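Local coordinates for protein purine nucleoside phosphorylase YlmD (PDB 6T1B) that catalyses the phosphorolysis of adenosine, inosine and S-methyl-5'-thioadenosine to free bases and ribose 1-phosphates, and also deaminates adenosine, using a catalytic zinc ion, at residues S42-L47 with T261-A266; G27-H32 with L265-R270; R147-G152 with E221-Q226. All coordinates share one frame; numbering follows the deposited sequence.

Contact 1 (S42-L47 with T261-A266); sequences SLNMGL and TGRMLA. With NOS (inosine), chain B.
N44 meets the backbone of R263 through the oxygen of its side-chain amide. CG of N44 lies anti to the backbone N (chi1 172°), which swings OD1 over toward G262 and R263. There OD1 accepts the N-H of R263, with R263 N 2.8 Å from N44 OD1. It also takes the N-H of G46, two residues on, at 3.0 Å from G46 N to N44 OD1, which closes an Asx turn. The two donors reach N44 OD1 from opposite faces of the amide plane. ND2 of N44 is hydrogen-bonded to D51, so both ends of the amide are held. CA of G262 packs close against N44 OD1, at 3.2 Å.

A second bond runs the other way: M45 N donates to R263 O at 2.9 Å, nearly straight and in the carbonyl plane. Together the two bonds tie the loop 42-47 to the chain just as it enters strand 264-269, and this junction forms one wall of the inosine pocket. G46, L47 and R263 all line that pocket. L47 N donates to O6 of the base, 2.8 Å away, while CA of G46 lies near N7 of the purine.

From the other segment, R263 leads its side chain past G46 toward the sugar. The chain is bent at chi2 (-70°), and its CG passes near G46 CA. R263 NE then donates to O4' of the inosine ribose at 3.0 Å, almost straight, with O4' at the guanidinium edge. NH1 of R263 turns back onto G262 O, which helps fix the rotation of the group. Further along the strand, CG of M45 rests on CB of L265 at 3.9 Å, the two side chains crossing at about a right angle.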
ATOM      1  N   SER A  42      -4.482   5.394  17.856  1.00 11.76           N
ATOM      2  CA  SER A  42      -3.362   6.121  18.464  1.00 11.21           C
ATOM      3  C   SER A  42      -2.102   6.130  17.570  1.00 11.42           C
ATOM      4  O   SER A  42      -1.336   7.092  17.596  1.00 12.28           O
ATOM      5  CB  SER A  42      -2.954   5.555  19.820  1.00 13.28           C
ATOM      6  OG  SER A  42      -2.526   4.210  19.734  1.00 13.36           O
ATOM      7  N   LEU A  43      -1.859   5.069  16.789  1.00 11.38           N
ATOM      8  CA  LEU A  43      -0.651   4.991  15.952  1.00 11.29           C
ATOM      9  C   LEU A  43      -0.895   5.576  14.566  1.00 10.49           C
ATOM     10  O   LEU A  43      -0.728   4.932  13.534  1.00 10.08           O
ATOM     11  CB  LEU A  43      -0.129   3.564  15.870  1.00 11.42           C
ATOM     12  CG  LEU A  43       1.312   3.416  15.407  1.00 12.47           C
ATOM     13  CD1 LEU A  43       2.304   3.827  16.465  1.00 12.43           C
ATOM     14  CD2 LEU A  43       1.584   1.998  14.944  1.00 13.77           C
ATOM     15  N   ASN A  44      -1.293   6.846  14.553  1.00 10.00           N
ATOM     16  CA  ASN A  44      -1.499   7.539  13.301  1.00  9.44           C
ATOM     17  C   ASN A  44      -0.158   7.861  12.674  1.00  9.97           C
ATOM     18  O   ASN A  44       0.651   8.591  13.262  1.00 10.57           O
ATOM     19  CB  ASN A  44      -2.279   8.822  13.480  1.00  9.96           C
ATOM     20  CG  ASN A  44      -2.320   9.601  12.211  1.00 10.23           C
ATOM     21  OD1 ASN A  44      -2.414   9.038  11.115  1.00 10.47           O
ATOM     22  ND2 ASN A  44      -2.203  10.905  12.321  1.00 10.80           N
ATOM     23  N   MET A  45       0.068   7.348  11.478  1.00  9.70           N
ATOM     24  CA  MET A  45       1.316   7.587  10.760  1.00  9.86           C
ATOM     25  C   MET A  45       1.249   8.709   9.732  1.00 11.62           C
ATOM     26  O   MET A  45       2.282   9.032   9.113  1.00 12.28           O
ATOM     27  CB  MET A  45       1.745   6.295  10.071  1.00 10.28           C
ATOM     28  CG  MET A  45       1.864   5.147  11.018  1.00 11.25           C
ATOM     29  SD  MET A  45       3.087   5.512  12.321  1.00 14.76           S
ATOM     30  CE  MET A  45       3.753   3.934  12.701  1.00 21.17           C
ATOM     31  N   GLY A  46       0.076   9.291   9.503  1.00 10.48           N
ATOM     32  CA  GLY A  46      -0.109  10.265   8.450  1.00 12.43           C
ATOM     33  C   GLY A  46       0.165  11.670   8.939  1.00 12.15           C
ATOM     34  O   GLY A  46      -0.406  12.113   9.934  1.00 11.77           O
ATOM     35  N   LEU A  47       1.060  12.366   8.237  1.00 12.40           N
ATOM     36  CA  LEU A  47       1.419  13.743   8.515  1.00 11.90           C
ATOM     37  C   LEU A  47       0.492  14.752   7.856  1.00 12.12           C
ATOM     38  O   LEU A  47       0.625  15.950   8.127  1.00 14.82           O
ATOM     39  CB  LEU A  47       2.850  14.026   8.035  1.00 13.26           C
ATOM     40  CG  LEU A  47       3.927  13.299   8.857  1.00 12.78           C
ATOM     41  CD1 LEU A  47       5.247  13.324   8.106  1.00 14.60           C
ATOM     42  CD2 LEU A  47       4.045  13.924  10.233  1.00 14.60           C
ATOM     43  N   THR A 261      -9.699  10.452  10.343  1.00 11.26           N
ATOM     44  CA  THR A 261      -9.098   9.275  10.939  1.00 10.60           C
ATOM     45  C   THR A 261      -7.601   9.289  10.658  1.00  9.71           C
ATOM     46  O   THR A 261      -7.083  10.133   9.914  1.00 10.92           O
ATOM     47  CB  THR A 261      -9.781   8.000  10.425  1.00 11.37           C
ATOM     48  OG1 THR A 261      -9.412   6.900  11.277  1.00 13.11           O
ATOM     49  CG2 THR A 261      -9.458   7.726   8.974  1.00 12.13           C
ATOM     50  N   GLY A 262      -6.914   8.323  11.275  1.00 10.90           N
ATOM     51  CA  GLY A 262      -5.491   8.177  11.088  1.00 10.13           C
ATOM     52  C   GLY A 262      -5.164   7.420   9.810  1.00  9.72           C
ATOM     53  O   GLY A 262      -6.015   7.081   8.979  1.00  9.83           O
ATOM     54  N   ARG A 263      -3.875   7.166   9.659  1.00  9.29           N
ATOM     55  CA  ARG A 263      -3.353   6.327   8.600  1.00  9.22           C
ATOM     56  C   ARG A 263      -2.419   5.259   9.155  1.00  9.12           C
ATOM     57  O   ARG A 263      -1.591   5.529  10.037  1.00 10.33           O
ATOM     58  CB  ARG A 263      -2.557   7.155   7.591  1.00  9.89           C
ATOM     59  CG  ARG A 263      -3.339   8.247   6.904  1.00 10.11           C
ATOM     60  CD  ARG A 263      -4.357   7.664   5.946  1.00 12.41           C
ATOM     61  NE  ARG A 263      -5.089   8.695   5.222  1.00 14.11           N
ATOM     62  CZ  ARG A 263      -6.274   9.171   5.587  1.00 17.16           C
ATOM     63  NH1 ARG A 263      -6.885   8.721   6.672  1.00 14.38           N
ATOM     64  NH2 ARG A 263      -6.867  10.117   4.866  1.00 20.09           N
ATOM     65  N   MET A 264      -2.582   4.049   8.635  1.00  9.79           N
ATOM     66  CA  MET A 264      -1.577   3.025   8.827  1.00  9.18           C
ATOM     67  C   MET A 264      -0.426   3.276   7.849  1.00 11.06           C
ATOM     68  O   MET A 264      -0.593   3.951   6.837  1.00 11.14           O
ATOM     69  CB  MET A 264      -2.147   1.649   8.531  1.00 11.02           C
ATOM     70  CG  MET A 264      -3.260   1.160   9.447  1.00  9.30           C
ATOM     71  SD  MET A 264      -4.922   1.720   9.047  1.00 10.75           S
ATOM     72  CE  MET A 264      -5.273   0.785   7.551  1.00 11.21           C
ATOM     73  N   LEU A 265       0.741   2.717   8.159  1.00  9.90           N
ATOM     74  CA  LEU A 265       1.871   2.760   7.245  1.00  9.15           C
ATOM     75  C   LEU A 265       2.080   1.353   6.698  1.00 10.52           C
ATOM     76  O   LEU A 265       2.207   0.397   7.479  1.00 10.66           O
ATOM     77  CB  LEU A 265       3.147   3.160   7.963  1.00 10.88           C
ATOM     78  CG  LEU A 265       4.302   3.617   7.085  1.00 14.28           C
ATOM     79  CD1 LEU A 265       4.021   5.054   6.605  1.00 13.97           C
ATOM     80  CD2 LEU A 265       5.623   3.485   7.792  1.00 16.30           C
ATOM     81  N   ALA A 266       2.110   1.244   5.383  1.00  9.19           N
ATOM     82  CA  ALA A 266       2.639   0.072   4.695  1.00  9.41           C
ATOM     83  C   ALA A 266       4.104   0.345   4.409  1.00  9.87           C
ATOM     84  O   ALA A 266       4.487   1.469   4.061  1.00 10.33           O
ATOM     85  CB  ALA A 266       1.916  -0.144   3.370  1.00  9.51           C
TER
HETATM   86  N9  NOS B 301      -2.297  11.457   3.727  1.00 28.56           N
HETATM   87  C4  NOS B 301      -1.018  11.100   3.514  1.00 26.01           C
HETATM   88  N3  NOS B 301      -0.301  10.512   2.357  1.00 25.85           N
HETATM   89  C2  NOS B 301       1.114  10.287   2.445  1.00 25.92           C
HETATM   90  N1  NOS B 301       1.852  10.617   3.632  1.00 25.76           N
HETATM   91  C6  NOS B 301       1.220  11.179   4.764  1.00 23.83           C
HETATM   92  O6  NOS B 301       1.890  11.420   5.731  1.00 19.81           O
HETATM   93  C5  NOS B 301      -0.300  11.409   4.644  1.00 24.18           C
HETATM   94  N7  NOS B 301      -1.139  11.876   5.516  1.00 21.97           N
HETATM   95  C8  NOS B 301      -2.356  11.925   4.978  1.00 27.12           C
HETATM   96  C5' NOS B 301      -3.289   7.988   1.385  1.00 40.47           C
HETATM   97  O5' NOS B 301      -4.149   6.865   1.558  1.00 41.78           O
HETATM   98  C4' NOS B 301      -4.044   9.281   1.566  1.00 38.12           C
HETATM   99  O4' NOS B 301      -3.682   9.843   2.848  1.00 35.88           O
HETATM  100  C1' NOS B 301      -3.325  11.201   2.701  1.00 33.55           C
HETATM  101  C2' NOS B 301      -2.911  11.387   1.245  1.00 36.43           C
HETATM  102  O2' NOS B 301      -3.162  12.721   0.823  1.00 37.52           O
HETATM  103  C3' NOS B 301      -3.784  10.363   0.517  1.00 38.34           C
HETATM  104  O3' NOS B 301      -5.034  10.972   0.151  1.00 39.57           O

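Contact 2 (G27-H32 with L265-R270); sequences GLTTKH and LAFIGR
F267 lays its ring over G27, on the neighbouring strand. From CB the side chain turns into the crowded position between backbone N and carbonyl carbon (chi1 51°), which folds the ring back across the strand pair. CG and CD2 come first and lie near G27 O. On the other rim, CD1 and CE1 meet G27 N, with CE1 at 3.4 Å from G27 N. CE2 faces G27 C, and T29 CG2 lies at the ring edge, 4.2 Å from F267 CE2. CZ, the tip, sits by G27 CA. The CA of G27 makes a CH-pi contact, 4.0 Å from the F267 ring centroid and 26° off the normal.

The two strands pair antiparallel. G27 and F267 form a hydrogen-bonded pair, with G27 N donating to F267 O and F267 N to G27 O. L28 and A266 follow as a non-hydrogen-bonded pair. T29 N donates to L265 O at 2.9 Å. The next rung is made by a side chain: OG1 of T29 accepts L265 N, also at 2.9 Å. The ladder thus ends on a hydroxyl where the 27-32 segment leaves the strand. On the sheet face away from F267, CD1 of L28 touches CB of A266 at 3.8 Å.

Strand 264-269 lies between strands 25-29 and 118-123 in a mixed sheet. L63 and L67 of helix 53-67 pack on F267, and L63 also touches T29 and L265. Y130 and P128 of strand 127-133 cover A266 on the other face.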
ATOM      1  N   GLY A  27       5.369  -5.004   5.888  1.00 11.92           N
ATOM      2  CA  GLY A  27       4.218  -5.118   6.750  1.00 11.54           C
ATOM      3  C   GLY A  27       3.316  -3.912   6.636  1.00 11.56           C
ATOM      4  O   GLY A  27       3.495  -3.036   5.783  1.00 10.28           O
ATOM      5  N   LEU A  28       2.326  -3.904   7.527  1.00 12.37           N
ATOM      6  CA  LEU A  28       1.361  -2.813   7.634  1.00 10.75           C
ATOM      7  C   LEU A  28       1.082  -2.618   9.122  1.00 11.06           C
ATOM      8  O   LEU A  28       0.854  -3.590   9.858  1.00 13.40           O
ATOM      9  CB  LEU A  28       0.052  -3.168   6.939  1.00 11.25           C
ATOM     10  CG  LEU A  28      -1.059  -2.118   6.943  1.00 12.12           C
ATOM     11  CD1 LEU A  28      -0.783  -0.996   5.963  1.00 12.68           C
ATOM     12  CD2 LEU A  28      -2.406  -2.726   6.613  1.00 14.38           C
ATOM     13  N   THR A  29       1.126  -1.364   9.574  1.00 10.16           N
ATOM     14  CA  THR A  29       0.856  -1.116  10.993  1.00 11.38           C
ATOM     15  C   THR A  29      -0.634  -1.271  11.295  1.00 11.82           C
ATOM     16  O   THR A  29      -1.475  -1.209  10.400  1.00 11.33           O
ATOM     17  CB  THR A  29       1.318   0.292  11.406  1.00 11.40           C
ATOM     18  OG1 THR A  29       0.671   1.292  10.629  1.00 11.10           O
ATOM     19  CG2 THR A  29       2.810   0.435  11.242  1.00 11.40           C
ATOM     20  N   THR A  30      -0.948  -1.472  12.586  1.00 11.98           N
ATOM     21  CA  THR A  30      -2.313  -1.377  13.087  1.00 11.83           C
ATOM     22  C   THR A  30      -2.439  -0.053  13.837  1.00 13.64           C
ATOM     23  O   THR A  30      -1.483   0.706  13.968  1.00 13.94           O
ATOM     24  CB  THR A  30      -2.676  -2.524  14.028  1.00 16.48           C
ATOM     25  OG1 THR A  30      -1.989  -2.291  15.256  1.00 18.41           O
ATOM     26  CG2 THR A  30      -2.348  -3.853  13.402  1.00 18.86           C
ATOM     27  N   LYS A  31      -3.615   0.206  14.376  1.00 13.29           N
ATOM     28  CA  LYS A  31      -3.877   1.529  14.918  1.00 14.03           C
ATOM     29  C   LYS A  31      -3.362   1.703  16.328  1.00 11.19           C
ATOM     30  O   LYS A  31      -3.488   2.804  16.882  1.00 12.73           O
ATOM     31  CB  LYS A  31      -5.386   1.824  14.883  1.00 17.57           C
ATOM     32  CG  LYS A  31      -6.174   0.963  15.756  1.00 15.82           C
ATOM     33  CD  LYS A  31      -7.646   0.809  15.346  1.00 31.61           C
ATOM     34  CE  LYS A  31      -8.344   2.127  15.083  1.00 23.21           C
ATOM     35  NZ  LYS A  31      -9.850   1.940  15.194  1.00 21.68           N
ATOM     36  N   HIS A  32      -2.835   0.658  16.968  1.00 11.55           N
ATOM     37  CA  HIS A  32      -2.527   0.703  18.387  1.00 12.41           C
ATOM     38  C   HIS A  32      -1.039   0.859  18.689  1.00 13.25           C
ATOM     39  O   HIS A  32      -0.181   0.486  17.891  1.00 14.78           O
ATOM     40  CB  HIS A  32      -3.068  -0.550  19.037  1.00 13.73           C
ATOM     41  CG  HIS A  32      -4.549  -0.653  18.914  1.00 13.76           C
ATOM     42  ND1 HIS A  32      -5.398   0.245  19.522  1.00 14.46           N
ATOM     43  CD2 HIS A  32      -5.326  -1.499  18.197  1.00 15.27           C
ATOM     44  CE1 HIS A  32      -6.644  -0.069  19.208  1.00 17.19           C
ATOM     45  NE2 HIS A  32      -6.626  -1.131  18.421  1.00 17.04           N
ATOM     46  N   LEU A 265       0.741   2.717   8.159  1.00  9.90           N
ATOM     47  CA  LEU A 265       1.871   2.760   7.245  1.00  9.15           C
ATOM     48  C   LEU A 265       2.080   1.353   6.698  1.00 10.52           C
ATOM     49  O   LEU A 265       2.207   0.397   7.479  1.00 10.66           O
ATOM     50  CB  LEU A 265       3.147   3.160   7.963  1.00 10.88           C
ATOM     51  CG  LEU A 265       4.302   3.617   7.085  1.00 14.28           C
ATOM     52  CD1 LEU A 265       4.021   5.054   6.605  1.00 13.97           C
ATOM     53  CD2 LEU A 265       5.623   3.485   7.792  1.00 16.30           C
ATOM     54  N   ALA A 266       2.110   1.244   5.383  1.00  9.19           N
ATOM     55  CA  ALA A 266       2.639   0.072   4.695  1.00  9.41           C
ATOM     56  C   ALA A 266       4.104   0.345   4.409  1.00  9.87           C
ATOM     57  O   ALA A 266       4.487   1.469   4.061  1.00 10.33           O
ATOM     58  CB  ALA A 266       1.916  -0.144   3.370  1.00  9.51           C
ATOM     59  N   PHE A 267       4.926  -0.685   4.558  1.00  9.62           N
ATOM     60  CA  PHE A 267       6.353  -0.469   4.408  1.00 10.02           C
ATOM     61  C   PHE A 267       6.994  -1.698   3.798  1.00 11.39           C
ATOM     62  O   PHE A 267       6.521  -2.830   3.980  1.00 11.38           O
ATOM     63  CB  PHE A 267       7.023  -0.114   5.738  1.00 12.31           C
ATOM     64  CG  PHE A 267       6.701  -1.074   6.845  1.00 10.88           C
ATOM     65  CD1 PHE A 267       7.466  -2.209   7.059  1.00 12.55           C
ATOM     66  CD2 PHE A 267       5.606  -0.852   7.670  1.00 11.06           C
ATOM     67  CE1 PHE A 267       7.150  -3.087   8.078  1.00 14.89           C
ATOM     68  CE2 PHE A 267       5.306  -1.732   8.687  1.00 13.81           C
ATOM     69  CZ  PHE A 267       6.057  -2.858   8.874  1.00 15.39           C
ATOM     70  N   ILE A 268       8.045  -1.464   3.028  1.00 10.25           N
ATOM     71  CA  ILE A 268       8.887  -2.558   2.545  1.00 12.86           C
ATOM     72  C   ILE A 268      10.303  -2.043   2.327  1.00 11.31           C
ATOM     73  O   ILE A 268      10.520  -0.952   1.782  1.00 12.01           O
ATOM     74  CB  ILE A 268       8.291  -3.212   1.281  1.00 13.14           C
ATOM     75  CG1 ILE A 268       9.075  -4.463   0.868  1.00 13.90           C
ATOM     76  CG2 ILE A 268       8.233  -2.230   0.098  1.00 13.12           C
ATOM     77  CD1 ILE A 268       8.358  -5.321  -0.182  1.00 14.29           C
ATOM     78  N   GLY A 269      11.276  -2.866   2.704  1.00 12.15           N
ATOM     79  CA  GLY A 269      12.680  -2.540   2.518  1.00 12.94           C
ATOM     80  C   GLY A 269      13.524  -3.761   2.809  1.00 13.89           C
ATOM     81  O   GLY A 269      13.020  -4.769   3.317  1.00 16.59           O
ATOM     82  N   ARG A 270      14.799  -3.665   2.481  1.00 14.87           N
ATOM     83  CA  ARG A 270      15.757  -4.716   2.787  1.00 16.66           C
ATOM     84  C   ARG A 270      16.818  -4.172   3.718  1.00 20.63           C
ATOM     85  O   ARG A 270      17.266  -3.037   3.563  1.00 20.43           O
ATOM     86  CB  ARG A 270      16.370  -5.261   1.506  1.00 19.09           C
ATOM     87  CG  ARG A 270      15.345  -6.006   0.685  1.00 24.31           C
ATOM     88  CD  ARG A 270      15.936  -6.707  -0.511  1.00 29.44           C
ATOM     89  NE  ARG A 270      16.594  -5.783  -1.427  1.00 26.12           N
ATOM     90  CZ  ARG A 270      17.911  -5.691  -1.589  1.00 22.78           C
ATOM     91  NH1 ARG A 270      18.726  -6.476  -0.891  1.00 33.85           N
ATOM     92  NH2 ARG A 270      18.425  -4.832  -2.458  1.00 29.28           N
TER

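Contact 3 (R147-G152 with E221-Q226); sequences RGTAGG and EANRLQ
T149 projects between N223 and Q226, and its side chain crosses each of theirs obliquely. Its OG1 lies anti to the carbonyl carbon (chi1 -57°) and its CG2 anti to the backbone N. OG1 thereby faces the amide of N223, and N223 ND2 donates to T149 OG1 at 3.0 Å, the hydroxyl oxygen lying 18° out of the N223 amide plane. Both groups have a further partner within their own part of the chain: T149 OG1 with G145 O, and N223 ND2 with L219 O. The methyl CG2 of T149 lies near Q226 NE2 at 3.6 Å and also touches CB of A222.

The contact joins the end of helix 146-150 to the side of helix 219-229. Helix 146-150 closes in a Schellman motif at G152, which has positive phi and is also the N-cap of helix 153-163.

Q226 reaches across with its chain extended beyond CG. Q226 NE2 donates to T149 O at 2.9 Å, practically straight, with the oxygen in the plane of the amide. G152 N also binds T149 O, from the opposite face of the carbonyl. OE1 of Q226 turns toward G152 CA and accepts a water at 2.9 Å, and that water bonds weakly to G152 O.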
ATOM      1  N   ARG A 147      -8.939   5.743  -8.136  1.00 15.37           N
ATOM      2  CA  ARG A 147      -8.359   6.579  -9.183  1.00 15.90           C
ATOM      3  C   ARG A 147      -7.035   5.998  -9.672  1.00 15.12           C
ATOM      4  O   ARG A 147      -6.789   5.915 -10.890  1.00 17.27           O
ATOM      5  CB  ARG A 147      -8.150   7.998  -8.672  1.00 18.78           C
ATOM      6  CG  ARG A 147      -9.420   8.733  -8.432  1.00 21.92           C
ATOM      7  CD  ARG A 147      -9.121  10.196  -8.247  1.00 35.55           C
ATOM      8  NE  ARG A 147     -10.292  10.888  -7.742  1.00 50.14           N
ATOM      9  CZ  ARG A 147     -11.185  11.512  -8.496  1.00 54.75           C
ATOM     10  NH1 ARG A 147     -12.215  12.095  -7.911  1.00 28.99           N
ATOM     11  NH2 ARG A 147     -11.048  11.553  -9.818  1.00 56.06           N
ATOM     12  N   GLY A 148      -6.180   5.586  -8.741  1.00 13.96           N
ATOM     13  CA  GLY A 148      -4.906   4.996  -9.125  1.00 13.84           C
ATOM     14  C   GLY A 148      -5.091   3.676  -9.846  1.00 16.11           C
ATOM     15  O   GLY A 148      -4.341   3.348 -10.769  1.00 15.17           O
ATOM     16  N   THR A 149      -6.099   2.903  -9.439  1.00 14.72           N
ATOM     17  CA  THR A 149      -6.426   1.665 -10.143  1.00 14.05           C
ATOM     18  C   THR A 149      -6.918   1.964 -11.551  1.00 15.28           C
ATOM     19  O   THR A 149      -6.510   1.307 -12.515  1.00 16.86           O
ATOM     20  CB  THR A 149      -7.470   0.881  -9.346  1.00 15.05           C
ATOM     21  OG1 THR A 149      -6.973   0.613  -8.022  1.00 15.49           O
ATOM     22  CG2 THR A 149      -7.772  -0.452  -9.987  1.00 16.07           C
ATOM     23  N   ALA A 150      -7.768   2.980 -11.699  1.00 15.39           N
ATOM     24  CA  ALA A 150      -8.237   3.377 -13.029  1.00 16.04           C
ATOM     25  C   ALA A 150      -7.070   3.852 -13.890  1.00 16.78           C
ATOM     26  O   ALA A 150      -7.103   3.709 -15.121  1.00 19.78           O
ATOM     27  CB  ALA A 150      -9.294   4.478 -12.902  1.00 19.14           C
ATOM     28  N   GLY A 151      -6.037   4.415 -13.263  1.00 16.70           N
ATOM     29  CA  GLY A 151      -4.821   4.843 -13.917  1.00 15.10           C
ATOM     30  C   GLY A 151      -3.824   3.752 -14.188  1.00 16.82           C
ATOM     31  O   GLY A 151      -2.802   4.004 -14.836  1.00 18.40           O
ATOM     32  N   GLY A 152      -4.102   2.538 -13.718  1.00 15.45           N
ATOM     33  CA  GLY A 152      -3.224   1.418 -13.986  1.00 16.45           C
ATOM     34  C   GLY A 152      -1.939   1.399 -13.187  1.00 14.99           C
ATOM     35  O   GLY A 152      -0.914   0.917 -13.684  1.00 14.32           O
ATOM     36  N   GLU A 221      -9.293  -7.241  -5.971  1.00 15.42           N
ATOM     37  CA  GLU A 221      -9.404  -8.093  -7.146  1.00 15.61           C
ATOM     38  C   GLU A 221      -9.163  -7.303  -8.421  1.00 14.91           C
ATOM     39  O   GLU A 221      -8.595  -7.829  -9.377  1.00 17.13           O
ATOM     40  CB  GLU A 221     -10.772  -8.785  -7.165  1.00 17.23           C
ATOM     41  CG  GLU A 221     -11.042  -9.617  -8.405  1.00 21.18           C
ATOM     42  CD  GLU A 221     -10.250 -10.928  -8.483  1.00 22.77           C
ATOM     43  OE1 GLU A 221      -9.340 -11.167  -7.658  1.00 24.43           O
ATOM     44  OE2 GLU A 221     -10.570 -11.724  -9.383  1.00 28.47           O
ATOM     45  N   ALA A 222      -9.603  -6.051  -8.474  1.00 14.29           N
ATOM     46  CA  ALA A 222      -9.325  -5.241  -9.653  1.00 15.76           C
ATOM     47  C   ALA A 222      -7.819  -5.146  -9.891  1.00 13.81           C
ATOM     48  O   ALA A 222      -7.349  -5.273 -11.030  1.00 15.81           O
ATOM     49  CB  ALA A 222      -9.923  -3.849  -9.494  1.00 16.70           C
ATOM     50  N   ASN A 223      -7.061  -4.931  -8.829  1.00 13.78           N
ATOM     51  CA  ASN A 223      -5.611  -4.827  -8.961  1.00 13.59           C
ATOM     52  C   ASN A 223      -4.988  -6.177  -9.278  1.00 13.45           C
ATOM     53  O   ASN A 223      -4.087  -6.261 -10.114  1.00 14.06           O
ATOM     54  CB  ASN A 223      -5.041  -4.187  -7.709  1.00 13.36           C
ATOM     55  CG  ASN A 223      -5.150  -2.696  -7.772  1.00 12.91           C
ATOM     56  OD1 ASN A 223      -4.382  -2.055  -8.484  1.00 14.38           O
ATOM     57  ND2 ASN A 223      -6.163  -2.137  -7.121  1.00 13.86           N
ATOM     58  N   ARG A 224      -5.514  -7.261  -8.695  1.00 15.10           N
ATOM     59  CA  ARG A 224      -5.027  -8.586  -9.049  1.00 15.34           C
ATOM     60  C   ARG A 224      -5.211  -8.844 -10.537  1.00 15.08           C
ATOM     61  O   ARG A 224      -4.303  -9.346 -11.212  1.00 15.68           O
ATOM     62  CB  ARG A 224      -5.748  -9.654  -8.227  1.00 14.31           C
ATOM     63  CG  ARG A 224      -5.366 -11.074  -8.585  1.00 20.87           C
ATOM     64  CD  ARG A 224      -6.039 -12.094  -7.669  1.00 21.70           C
ATOM     65  NE  ARG A 224      -5.892 -13.417  -8.242  1.00 23.61           N
ATOM     66  CZ  ARG A 224      -6.732 -13.942  -9.123  1.00 22.22           C
ATOM     67  NH1 ARG A 224      -7.802 -13.272  -9.531  1.00 28.00           N
ATOM     68  NH2 ARG A 224      -6.496 -15.150  -9.619  1.00 28.59           N
ATOM     69  N   LEU A 225      -6.399  -8.541 -11.073  1.00 16.51           N
ATOM     70  CA  LEU A 225      -6.663  -8.796 -12.485  1.00 17.70           C
ATOM     71  C   LEU A 225      -5.725  -7.987 -13.368  1.00 17.08           C
ATOM     72  O   LEU A 225      -5.240  -8.478 -14.393  1.00 19.50           O
ATOM     73  CB  LEU A 225      -8.126  -8.480 -12.801  1.00 18.57           C
ATOM     74  CG  LEU A 225      -9.155  -9.412 -12.158  1.00 19.31           C
ATOM     75  CD1 LEU A 225     -10.556  -8.820 -12.307  1.00 22.44           C
ATOM     76  CD2 LEU A 225      -9.108 -10.779 -12.767  1.00 22.05           C
ATOM     77  N   GLN A 226      -5.440  -6.742 -12.973  1.00 17.57           N
ATOM     78  CA  GLN A 226      -4.491  -5.936 -13.734  1.00 18.67           C
ATOM     79  C   GLN A 226      -3.098  -6.553 -13.700  1.00 15.57           C
ATOM     80  O   GLN A 226      -2.404  -6.572 -14.716  1.00 18.54           O
ATOM     81  CB  GLN A 226      -4.434  -4.507 -13.208  1.00 16.77           C
ATOM     82  CG  GLN A 226      -5.632  -3.665 -13.615  1.00 16.87           C
ATOM     83  CD  GLN A 226      -5.510  -2.223 -13.144  1.00 20.08           C
ATOM     84  OE1 GLN A 226      -4.451  -1.787 -12.716  1.00 22.71           O
ATOM     85  NE2 GLN A 226      -6.599  -1.472 -13.256  1.00 22.41           N
TER
HETATM   86  O   HOH W   1      -2.510  -1.785 -14.881  1.00 37.01           O

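How the contacts relate
Contacts 1 and 2 share L265 and A266 on strand 264-269, and their centres are 10 Å apart. They also meet directly: K31 O lies 2.9 Å from S42 N and 2.8 Å from L43 N, both probable hydrogen bonds. Contact 1 touches inosine. In contact 2 the side chain of L265 is about 7 Å from the ligand. Contact 3 is on the other side of the chain's centre, 23 Å from contact 1 and 21 Å from contact 2, centre to centre. The catalytic zinc ion, held by H81, C126 and H143, lies about 6 Å from the side chain of R263 in contact 1 and about 9 Å from that of T149 in contact 3.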